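Long-range contacts in NAD-dependent protein deacylase 2 (Archaeoglobus fulgidus, PDB 4TWJ), which removes acetyl and longer acyl groups from protein lysines in an NAD-dependent reaction, deacetylating the archaeal chromatin protein Alba and thereby repressing transcription: residues 98-103 and 115-120; 129-134 and 150-155; 210-215 and 226-231. All coordinates share one frame; numbering follows the deposited sequence.

Contact 1: 98-103 and 115-120; sequences ITQNID and LELHGS. With ACT (acetate ion), chain E.
Leu115 meets the end of strand 94-99 mainly through its backbone: its carbonyl O accepts the nearly straight bond from Thr99 N (2.9 Å, 176° at the hydrogen), while its CD1 packs against CG1 of Ile98. Glu116 pairs with Thr99 in the parallel ladder. The extended side chain of Glu116 carries OE1 to a water that also donates to Asn101 O, and Gln107 holds the same oxygen. Leu117 is the second residue of a type I turn from Glu116 to Gly119; its N donates to Thr99 O (3.0 Å), and its CD1 presses on CG2 of Ile98 at 3.5 Å, a tight carbon contact. His118 follows, with CG anti to its own carbonyl carbon (chi1 -61°), and its ring lies alongside the Gln100 side chain. ND1 donates to Gln100 O (2.9 Å) in the carbonyl plane, on a lone pair, which helps to set the turn of the imidazole. His118 N donates to a second water, which also contacts Asn101 O and Gly119 O. Ser120 closes the contact, its CA 3.5 Å from Ile102 O. Residues Gln100 to Asp103 bind NAD, an acetate, probably from the crystallisation liquor, accepts from Ile102 N, and His118 is the predicted proton acceptor, packed with Ile102 against the modified side chain of the bound peptide: this is the sirtuin active site, built at the C-terminal ends of parallel Rossmann-fold strands.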
loop_
_atom_site.group_PDB
_atom_site.type_symbol
_atom_site.label_atom_id
_atom_site.label_comp_id
_atom_site.label_asym_id
_atom_site.label_seq_id
_atom_site.Cartn_x
_atom_site.Cartn_y
_atom_site.Cartn_z
ATOM N N ILE A 98 1.165 5.870 3.297
ATOM C CA ILE A 98 -0.197 5.428 3.068
ATOM C C ILE A 98 -0.113 4.275 2.084
ATOM O O ILE A 98 0.433 4.437 0.999
ATOM C CB ILE A 98 -1.060 6.556 2.469
ATOM C CG1 ILE A 98 -1.111 7.757 3.420
ATOM C CG2 ILE A 98 -2.465 6.053 2.172
ATOM C CD1 ILE A 98 -1.630 9.027 2.784
ATOM N N THR A 99 -0.645 3.111 2.444
ATOM C CA THR A 99 -0.538 1.964 1.547
ATOM C C THR A 99 -1.871 1.273 1.287
ATOM O O THR A 99 -2.730 1.188 2.166
ATOM C CB THR A 99 0.507 0.929 2.033
ATOM O OG1 THR A 99 0.717 -0.044 1.003
ATOM C CG2 THR A 99 0.060 0.231 3.309
ATOM N N GLN A 100 -2.007 0.781 0.063
ATOM C CA GLN A 100 -3.140 -0.032 -0.346
ATOM C C GLN A 100 -2.849 -1.511 -0.102
ATOM O O GLN A 100 -3.733 -2.347 -0.271
ATOM C CB GLN A 100 -3.420 0.180 -1.834
ATOM C CG GLN A 100 -3.763 1.615 -2.201
ATOM C CD GLN A 100 -4.024 1.798 -3.681
ATOM O OE1 GLN A 100 -5.073 1.409 -4.187
ATOM N NE2 GLN A 100 -3.075 2.397 -4.384
ATOM N N ASN A 101 -1.610 -1.820 0.282
ATOM C CA ASN A 101 -1.137 -3.200 0.380
ATOM C C ASN A 101 -1.417 -3.828 1.737
ATOM O O ASN A 101 -1.477 -3.135 2.747
ATOM C CB ASN A 101 0.366 -3.256 0.094
ATOM C CG ASN A 101 0.729 -2.634 -1.238
ATOM O OD1 ASN A 101 -0.064 -2.646 -2.178
ATOM N ND2 ASN A 101 1.931 -2.075 -1.322
ATOM N N ILE A 102 -1.562 -5.153 1.747
ATOM C CA ILE A 102 -1.988 -5.886 2.942
ATOM C C ILE A 102 -0.903 -6.819 3.480
ATOM O O ILE A 102 -1.157 -7.600 4.400
ATOM C CB ILE A 102 -3.270 -6.704 2.662
ATOM C CG1 ILE A 102 -3.043 -7.739 1.550
ATOM C CG2 ILE A 102 -4.411 -5.768 2.290
ATOM C CD1 ILE A 102 -4.101 -8.822 1.502
ATOM N N ASP A 103 0.301 -6.698 2.924
ATOM C CA ASP A 103 1.405 -7.633 3.171
ATOM C C ASP A 103 2.358 -7.204 4.289
ATOM O O ASP A 103 3.277 -7.949 4.631
ATOM C CB ASP A 103 2.206 -7.843 1.876
ATOM C CG ASP A 103 2.664 -6.533 1.241
ATOM O OD1 ASP A 103 2.685 -6.455 0.000
ATOM O OD2 ASP A 103 2.986 -5.575 1.970
ATOM N N LEU A 115 -0.119 3.794 7.316
ATOM C CA LEU A 115 -1.577 3.794 7.288
ATOM C C LEU A 115 -2.070 2.752 6.284
ATOM O O LEU A 115 -1.949 2.930 5.067
ATOM C CB LEU A 115 -2.103 5.189 6.934
ATOM C CG LEU A 115 -1.751 6.281 7.950
ATOM C CD1 LEU A 115 -2.108 7.660 7.414
ATOM C CD2 LEU A 115 -2.447 6.027 9.281
ATOM N N GLU A 116 -2.606 1.654 6.812
ATOM C CA GLU A 116 -3.060 0.527 5.998
ATOM C C GLU A 116 -4.514 0.725 5.583
ATOM O O GLU A 116 -5.446 0.335 6.295
ATOM C CB GLU A 116 -2.875 -0.791 6.760
ATOM C CG GLU A 116 -1.413 -1.147 6.982
ATOM C CD GLU A 116 -1.226 -2.417 7.786
ATOM O OE1 GLU A 116 -0.441 -3.280 7.347
ATOM O OE2 GLU A 116 -1.858 -2.545 8.855
ATOM N N LEU A 117 -4.695 1.348 4.422
ATOM C CA LEU A 117 -6.023 1.673 3.912
ATOM C C LEU A 117 -6.915 0.454 3.762
ATOM O O LEU A 117 -8.124 0.546 3.955
ATOM C CB LEU A 117 -5.916 2.359 2.551
ATOM C CG LEU A 117 -5.243 3.730 2.523
ATOM C CD1 LEU A 117 -5.174 4.213 1.081
ATOM C CD2 LEU A 117 -5.967 4.735 3.402
ATOM N N HIS A 118 -6.320 -0.678 3.406
ATOM C CA HIS A 118 -7.087 -1.889 3.141
ATOM C C HIS A 118 -6.833 -2.982 4.169
ATOM O O HIS A 118 -7.101 -4.160 3.907
ATOM C CB HIS A 118 -6.782 -2.382 1.734
ATOM C CG HIS A 118 -7.140 -1.390 0.672
ATOM N ND1 HIS A 118 -6.412 -1.241 -0.487
ATOM C CD2 HIS A 118 -8.149 -0.488 0.603
ATOM C CE1 HIS A 118 -6.963 -0.297 -1.230
ATOM N NE2 HIS A 118 -8.018 0.175 -0.591
ATOM N N GLY A 119 -6.355 -2.582 5.345
ATOM C CA GLY A 119 -6.064 -3.520 6.424
ATOM C C GLY A 119 -4.880 -4.413 6.118
ATOM O O GLY A 119 -3.972 -4.031 5.377
ATOM N N SER A 120 -4.886 -5.613 6.693
ATOM C CA SER A 120 -3.794 -6.564 6.495
ATOM C C SER A 120 -4.223 -7.966 6.889
ATOM O O SER A 120 -5.284 -8.151 7.477
ATOM C CB SER A 120 -2.576 -6.169 7.332
ATOM O OG SER A 120 -2.772 -6.498 8.696
HETATM C C ACT E . -0.991 -6.428 -1.636
HETATM O O ACT E . -0.207 -6.644 -0.691
HETATM O OXT ACT E . -2.174 -6.078 -1.439
HETATM C CH3 ACT E . -0.501 -6.592 -3.044
HETATM O O HOH W 1 -3.798 -1.796 3.651
HETATM O O HOH W 2 0.364 -3.748 4.708
#

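Contact 2: 129-134 and 150-155; sequences CHETYD and CRKCGS. With ZN (zinc ion), chain C.
The OE1 oxygen of Glu131 receives Lys152 NZ at 2.7 Å in a salt bridge, approached on the syn side but 33° out of the carboxylate plane. The two side chains cross at about a right angle, and a water bridges the same pair by donating to OE2 and accepting from NZ. An alanine in place of Glu131 would probably leave the ammonium group of Lys152 without its charged mate and its chain freer to swing. The zinc ion is bound by the SG atoms of Cys129, Cys150 and Cys153, each at 2.3 Å, with Cys126 completing the four-cysteine site. In Cys150, SG stands anti to the backbone N (chi1 -179°), which turns it to the zinc ion. Weak bonds from Glu131 N to Cys129 SG and from Cys153 N to Cys150 SG, the latter 3.6 Å long, would probably offset a little of the thiolate charge. Tyr133 reaches in beside the site: its OH accepts from Arg151 N (2.9 Å) and lies 3.1 Å from Cys150 SG, which sits at the edge of the ring. The metal thus ties the loop preceding strand 158-162 to the turn between strands 123-126 and 132-134 of the small antiparallel sheet, whose edge strand 132-134 supplies Tyr133, its ring also meeting Phe138 just ahead of helix 139-143.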
loop_
_atom_site.group_PDB
_atom_site.type_symbol
_atom_site.label_atom_id
_atom_site.label_comp_id
_atom_site.label_asym_id
_atom_site.label_seq_id
_atom_site.Cartn_x
_atom_site.Cartn_y
_atom_site.Cartn_z
ATOM N N CYS A 129 -19.083 -17.638 13.938
ATOM C CA CYS A 129 -19.062 -17.618 15.410
ATOM C C CYS A 129 -18.242 -16.465 16.007
ATOM O O CYS A 129 -18.174 -16.329 17.231
ATOM C CB CYS A 129 -18.552 -18.954 15.951
ATOM S SG CYS A 129 -16.755 -19.137 15.939
ATOM N N HIS A 130 -17.623 -15.653 15.148
ATOM C CA HIS A 130 -16.925 -14.415 15.547
ATOM C C HIS A 130 -15.620 -14.648 16.326
ATOM O O HIS A 130 -15.087 -13.732 16.958
ATOM C CB HIS A 130 -17.880 -13.482 16.308
ATOM C CG HIS A 130 -19.245 -13.395 15.697
ATOM N ND1 HIS A 130 -19.503 -12.673 14.551
ATOM C CD2 HIS A 130 -20.423 -13.958 16.061
ATOM C CE1 HIS A 130 -20.783 -12.788 14.240
ATOM N NE2 HIS A 130 -21.363 -13.562 15.140
ATOM N N GLU A 131 -15.091 -15.866 16.250
ATOM C CA GLU A 131 -13.783 -16.182 16.820
ATOM C C GLU A 131 -12.706 -15.350 16.127
ATOM O O GLU A 131 -12.792 -15.106 14.922
ATOM C CB GLU A 131 -13.476 -17.670 16.638
ATOM C CG GLU A 131 -12.345 -18.203 17.495
ATOM C CD GLU A 131 -12.693 -18.312 18.974
ATOM O OE1 GLU A 131 -13.824 -17.983 19.380
ATOM O OE2 GLU A 131 -11.814 -18.732 19.744
ATOM N N THR A 132 -11.701 -14.917 16.883
ATOM C CA THR A 132 -10.607 -14.115 16.332
ATOM C C THR A 132 -9.304 -14.905 16.274
ATOM O O THR A 132 -9.066 -15.795 17.093
ATOM C CB THR A 132 -10.386 -12.818 17.134
ATOM O OG1 THR A 132 -9.955 -13.137 18.463
ATOM C CG2 THR A 132 -11.668 -12.013 17.196
ATOM N N TYR A 133 -8.471 -14.573 15.288
ATOM C CA TYR A 133 -7.222 -15.285 15.031
ATOM C C TYR A 133 -6.096 -14.336 14.661
ATOM O O TYR A 133 -6.336 -13.249 14.129
ATOM C CB TYR A 133 -7.392 -16.267 13.869
ATOM C CG TYR A 133 -8.382 -17.363 14.145
ATOM C CD1 TYR A 133 -9.730 -17.203 13.838
ATOM C CD2 TYR A 133 -7.974 -18.560 14.721
ATOM C CE1 TYR A 133 -10.645 -18.207 14.103
ATOM C CE2 TYR A 133 -8.878 -19.567 14.988
ATOM C CZ TYR A 133 -10.209 -19.388 14.683
ATOM O OH TYR A 133 -11.099 -20.399 14.962
ATOM N N ASP A 134 -4.870 -14.775 14.935
ATOM C CA ASP A 134 -3.669 -14.179 14.372
ATOM C C ASP A 134 -3.244 -15.001 13.167
ATOM O O ASP A 134 -3.417 -16.222 13.148
ATOM C CB ASP A 134 -2.531 -14.189 15.391
ATOM C CG ASP A 134 -2.834 -13.357 16.611
ATOM O OD1 ASP A 134 -2.591 -13.841 17.733
ATOM O OD2 ASP A 134 -3.316 -12.218 16.458
ATOM N N CYS A 150 -12.192 -22.229 10.735
ATOM C CA CYS A 150 -12.370 -21.885 12.139
ATOM C C CYS A 150 -12.245 -23.135 13.001
ATOM O O CYS A 150 -12.973 -24.105 12.801
ATOM C CB CYS A 150 -13.726 -21.257 12.362
ATOM S SG CYS A 150 -14.025 -20.758 14.070
ATOM N N ARG A 151 -11.323 -23.114 13.954
ATOM C CA ARG A 151 -11.115 -24.270 14.822
ATOM C C ARG A 151 -12.281 -24.474 15.789
ATOM O O ARG A 151 -12.616 -25.612 16.128
ATOM C CB ARG A 151 -9.801 -24.140 15.594
ATOM C CG ARG A 151 -9.479 -25.353 16.459
ATOM C CD ARG A 151 -8.087 -25.256 17.053
ATOM N NE ARG A 151 -7.031 -25.457 16.054
ATOM C CZ ARG A 151 -6.315 -26.573 15.894
ATOM N NH1 ARG A 151 -5.372 -26.618 14.958
ATOM N NH2 ARG A 151 -6.514 -27.644 16.655
ATOM N N LYS A 152 -12.902 -23.385 16.231
ATOM C CA LYS A 152 -14.007 -23.496 17.180
ATOM C C LYS A 152 -15.220 -24.178 16.549
ATOM O O LYS A 152 -15.703 -25.185 17.068
ATOM C CB LYS A 152 -14.403 -22.127 17.737
ATOM C CG LYS A 152 -15.561 -22.193 18.724
ATOM C CD LYS A 152 -15.742 -20.892 19.489
ATOM C CE LYS A 152 -14.745 -20.765 20.626
ATOM N NZ LYS A 152 -14.933 -19.496 21.377
ATOM N N CYS A 153 -15.704 -23.636 15.432
ATOM C CA CYS A 153 -16.982 -24.076 14.858
ATOM C C CYS A 153 -16.869 -24.824 13.520
ATOM O O CYS A 153 -17.863 -25.384 13.044
ATOM C CB CYS A 153 -17.916 -22.877 14.710
ATOM S SG CYS A 153 -17.607 -21.850 13.255
ATOM N N GLY A 154 -15.679 -24.831 12.924
ATOM C CA GLY A 154 -15.425 -25.575 11.683
ATOM C C GLY A 154 -15.714 -24.808 10.404
ATOM O O GLY A 154 -15.536 -25.342 9.313
ATOM N N SER A 155 -16.141 -23.552 10.529
ATOM C CA SER A 155 -16.576 -22.764 9.372
ATOM C C SER A 155 -15.489 -22.585 8.316
ATOM O O SER A 155 -14.295 -22.536 8.627
ATOM C CB SER A 155 -17.071 -21.385 9.815
ATOM O OG SER A 155 -17.472 -20.595 8.706
HETATM ZN ZN ZN C . -16.235 -20.056 13.872
HETATM O O HOH W 3 -12.213 -19.235 22.492
#

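Contact 3: 210-215 and 226-231; sequences GAKMII and IFDVKI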
loop_
_atom_site.group_PDB
_atom_site.type_symbol
_atom_site.label_atom_id
_atom_site.label_comp_id
_atom_site.label_asym_id
_atom_site.label_seq_id
_atom_site.Cartn_x
_atom_site.Cartn_y
_atom_site.Cartn_z
ATOM N N GLY A 210 -2.005 21.768 -2.655
ATOM C CA GLY A 210 -0.798 22.467 -3.097
ATOM C C GLY A 210 0.497 21.690 -2.940
ATOM O O GLY A 210 1.585 22.259 -3.083
ATOM N N ALA A 211 0.397 20.393 -2.662
ATOM C CA ALA A 211 1.584 19.551 -2.523
ATOM C C ALA A 211 2.276 19.359 -3.868
ATOM O O ALA A 211 1.633 19.323 -4.915
ATOM C CB ALA A 211 1.214 18.195 -1.936
ATOM N N LYS A 212 3.594 19.229 -3.828
ATOM C CA LYS A 212 4.358 18.837 -5.006
ATOM C C LYS A 212 4.163 17.341 -5.202
ATOM O O LYS A 212 4.309 16.561 -4.256
ATOM C CB LYS A 212 5.837 19.160 -4.821
ATOM C CG LYS A 212 6.130 20.636 -4.579
ATOM C CD LYS A 212 5.641 21.529 -5.706
ATOM C CE LYS A 212 6.336 21.223 -7.020
ATOM N NZ LYS A 212 6.101 22.292 -8.031
ATOM N N MET A 213 3.831 16.953 -6.430
ATOM C CA MET A 213 3.368 15.601 -6.722
ATOM C C MET A 213 4.407 14.816 -7.515
ATOM O O MET A 213 4.827 15.244 -8.591
ATOM C CB MET A 213 2.061 15.666 -7.514
ATOM C CG MET A 213 0.938 16.446 -6.849
ATOM S SD MET A 213 0.377 15.787 -5.263
ATOM C CE MET A 213 -0.148 14.149 -5.753
ATOM N N ILE A 214 4.801 13.661 -6.978
ATOM C CA ILE A 214 5.785 12.778 -7.607
ATOM C C ILE A 214 5.147 11.408 -7.834
ATOM O O ILE A 214 4.440 10.905 -6.963
ATOM C CB ILE A 214 7.032 12.592 -6.710
ATOM C CG1 ILE A 214 7.690 13.942 -6.396
ATOM C CG2 ILE A 214 8.040 11.654 -7.366
ATOM C CD1 ILE A 214 8.579 13.914 -5.175
ATOM N N ILE A 215 5.386 10.805 -8.999
ATOM C CA ILE A 215 4.924 9.437 -9.247
ATOM C C ILE A 215 6.069 8.579 -9.780
ATOM O O ILE A 215 6.839 9.018 -10.634
ATOM C CB ILE A 215 3.680 9.399 -10.175
ATOM C CG1 ILE A 215 3.116 7.981 -10.279
ATOM C CG2 ILE A 215 3.980 9.972 -11.557
ATOM C CD1 ILE A 215 1.674 7.958 -10.739
ATOM N N ILE A 226 -1.410 14.924 -13.554
ATOM C CA ILE A 226 -1.452 15.763 -12.348
ATOM C C ILE A 226 -0.100 15.859 -11.634
ATOM O O ILE A 226 0.055 16.660 -10.713
ATOM C CB ILE A 226 -2.530 15.298 -11.332
ATOM C CG1 ILE A 226 -2.086 14.041 -10.564
ATOM C CG2 ILE A 226 -3.871 15.090 -12.029
ATOM C CD1 ILE A 226 -3.009 13.667 -9.423
ATOM N N PHE A 227 0.874 15.054 -12.051
ATOM C CA PHE A 227 2.138 14.965 -11.331
ATOM C C PHE A 227 3.187 15.940 -11.849
ATOM O O PHE A 227 3.330 16.146 -13.057
ATOM C CB PHE A 227 2.650 13.526 -11.335
ATOM C CG PHE A 227 1.835 12.617 -10.462
ATOM C CD1 PHE A 227 2.130 12.482 -9.114
ATOM C CD2 PHE A 227 0.742 11.934 -10.976
ATOM C CE1 PHE A 227 1.368 11.665 -8.296
ATOM C CE2 PHE A 227 -0.025 11.115 -10.165
ATOM C CZ PHE A 227 0.286 10.981 -8.822
ATOM N N ASP A 228 3.916 16.533 -10.911
ATOM C CA ASP A 228 4.971 17.491 -11.224
ATOM C C ASP A 228 6.238 16.784 -11.691
ATOM O O ASP A 228 6.990 17.316 -12.516
ATOM C CB ASP A 228 5.260 18.354 -9.999
ATOM C CG ASP A 228 4.047 19.136 -9.553
ATOM O OD1 ASP A 228 3.529 18.858 -8.452
ATOM O OD2 ASP A 228 3.589 20.009 -10.321
ATOM N N VAL A 229 6.462 15.583 -11.159
ATOM C CA VAL A 229 7.584 14.739 -11.536
ATOM C C VAL A 229 7.065 13.336 -11.839
ATOM O O VAL A 229 6.374 12.734 -11.016
ATOM C CB VAL A 229 8.626 14.657 -10.400
ATOM C CG1 VAL A 229 9.731 13.664 -10.736
ATOM C CG2 VAL A 229 9.194 16.041 -10.106
ATOM N N LYS A 230 7.398 12.824 -13.021
ATOM C CA LYS A 230 7.003 11.480 -13.428
ATOM C C LYS A 230 8.240 10.649 -13.733
ATOM O O LYS A 230 9.057 11.034 -14.573
ATOM C CB LYS A 230 6.117 11.535 -14.672
ATOM C CG LYS A 230 4.878 12.405 -14.529
ATOM C CD LYS A 230 3.982 12.300 -15.752
ATOM C CE LYS A 230 4.544 13.039 -16.957
ATOM N NZ LYS A 230 4.532 14.516 -16.779
ATOM N N ILE A 231 8.373 9.517 -13.049
ATOM C CA ILE A 231 9.494 8.608 -13.252
ATOM C C ILE A 231 8.957 7.245 -13.677
ATOM O O ILE A 231 8.143 6.645 -12.973
ATOM C CB ILE A 231 10.344 8.451 -11.971
ATOM C CG1 ILE A 231 10.947 9.798 -11.556
ATOM C CG2 ILE A 231 11.449 7.419 -12.181
ATOM C CD1 ILE A 231 11.477 9.828 -10.138
#
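Met213 O accepts two backbone donors, Asp228 N (2.8 Å) from the loop before strand 229-232 and Val229 N (3.1 Å) from the strand's first residue. The second comes in nearly in line with the carbonyl, whereas the first is tilted 24° from its plane and is the more bent bond. The amide of the same residue is satisfied by a side chain: Met213 N donates to Asp228 OD1 (2.8 Å), which uses the lone pair turned away from OD2. CG of Asp228 stands anti to its own carbonyl carbon (chi1 -60°), and the carboxylate beyond it takes the place of a backbone acceptor at the start of the ladder. OD2 has Lys212 NZ nearby at 4.1 Å, too far for a salt bridge, though the opposite charges probably still attract. Ile226 O is taken by Lys207 NZ. From here on the pairing is that of a regular parallel sheet: Ile215 N donates to Val229 O, and Ile215 O accepts from Ile231 N (2.9 Å). On the other edge of strand 212-217, Lys212 and Ile214 bond through their backbones with strand 186-190 and with Asp185 just before it.

Apolar packing fills in on the face that bears Ile215. Its CB lies 3.6 Å from the centre of the Phe227 ring, a CH-pi contact over one face, and CD1 reaches towards CE2 and CZ. Met213 CB approaches CD1 of the ring obliquely and its CE lies near CE1, while Met213 O and Ile214 N lie at the ring's edge in its plane. On the other face Ile214 and Val229 lie side by side beneath helix 2-14. These parallel strands form one edge of the Rossmann-type sheet of the sirtuin NAD-binding domain, 229-232 outermost and 212-217 next to it.

Contacts 1 and 3 belong to the same six-stranded parallel sheet: 98-103 with 115-120 includes one outermost strand, 114-116, and 210-215 with 226-231 the other, 229-232. Their centres are about 22 Å apart. Both adjoin the NAD site: contact 1 holds four of its residues and the predicted proton acceptor, whereas in contact 3 the side chain of Ile215 lies about 3 Å from that of NAD-binding Asn217, two residues on, and about 7 Å from that of NAD-binding Ser192, which also bonds Gln100 of contact 1. Contact 2 organises the separate zinc module, its centre about 24 Å from that of contact 1 and about 45 Å from that of contact 3, across the centre of the chain.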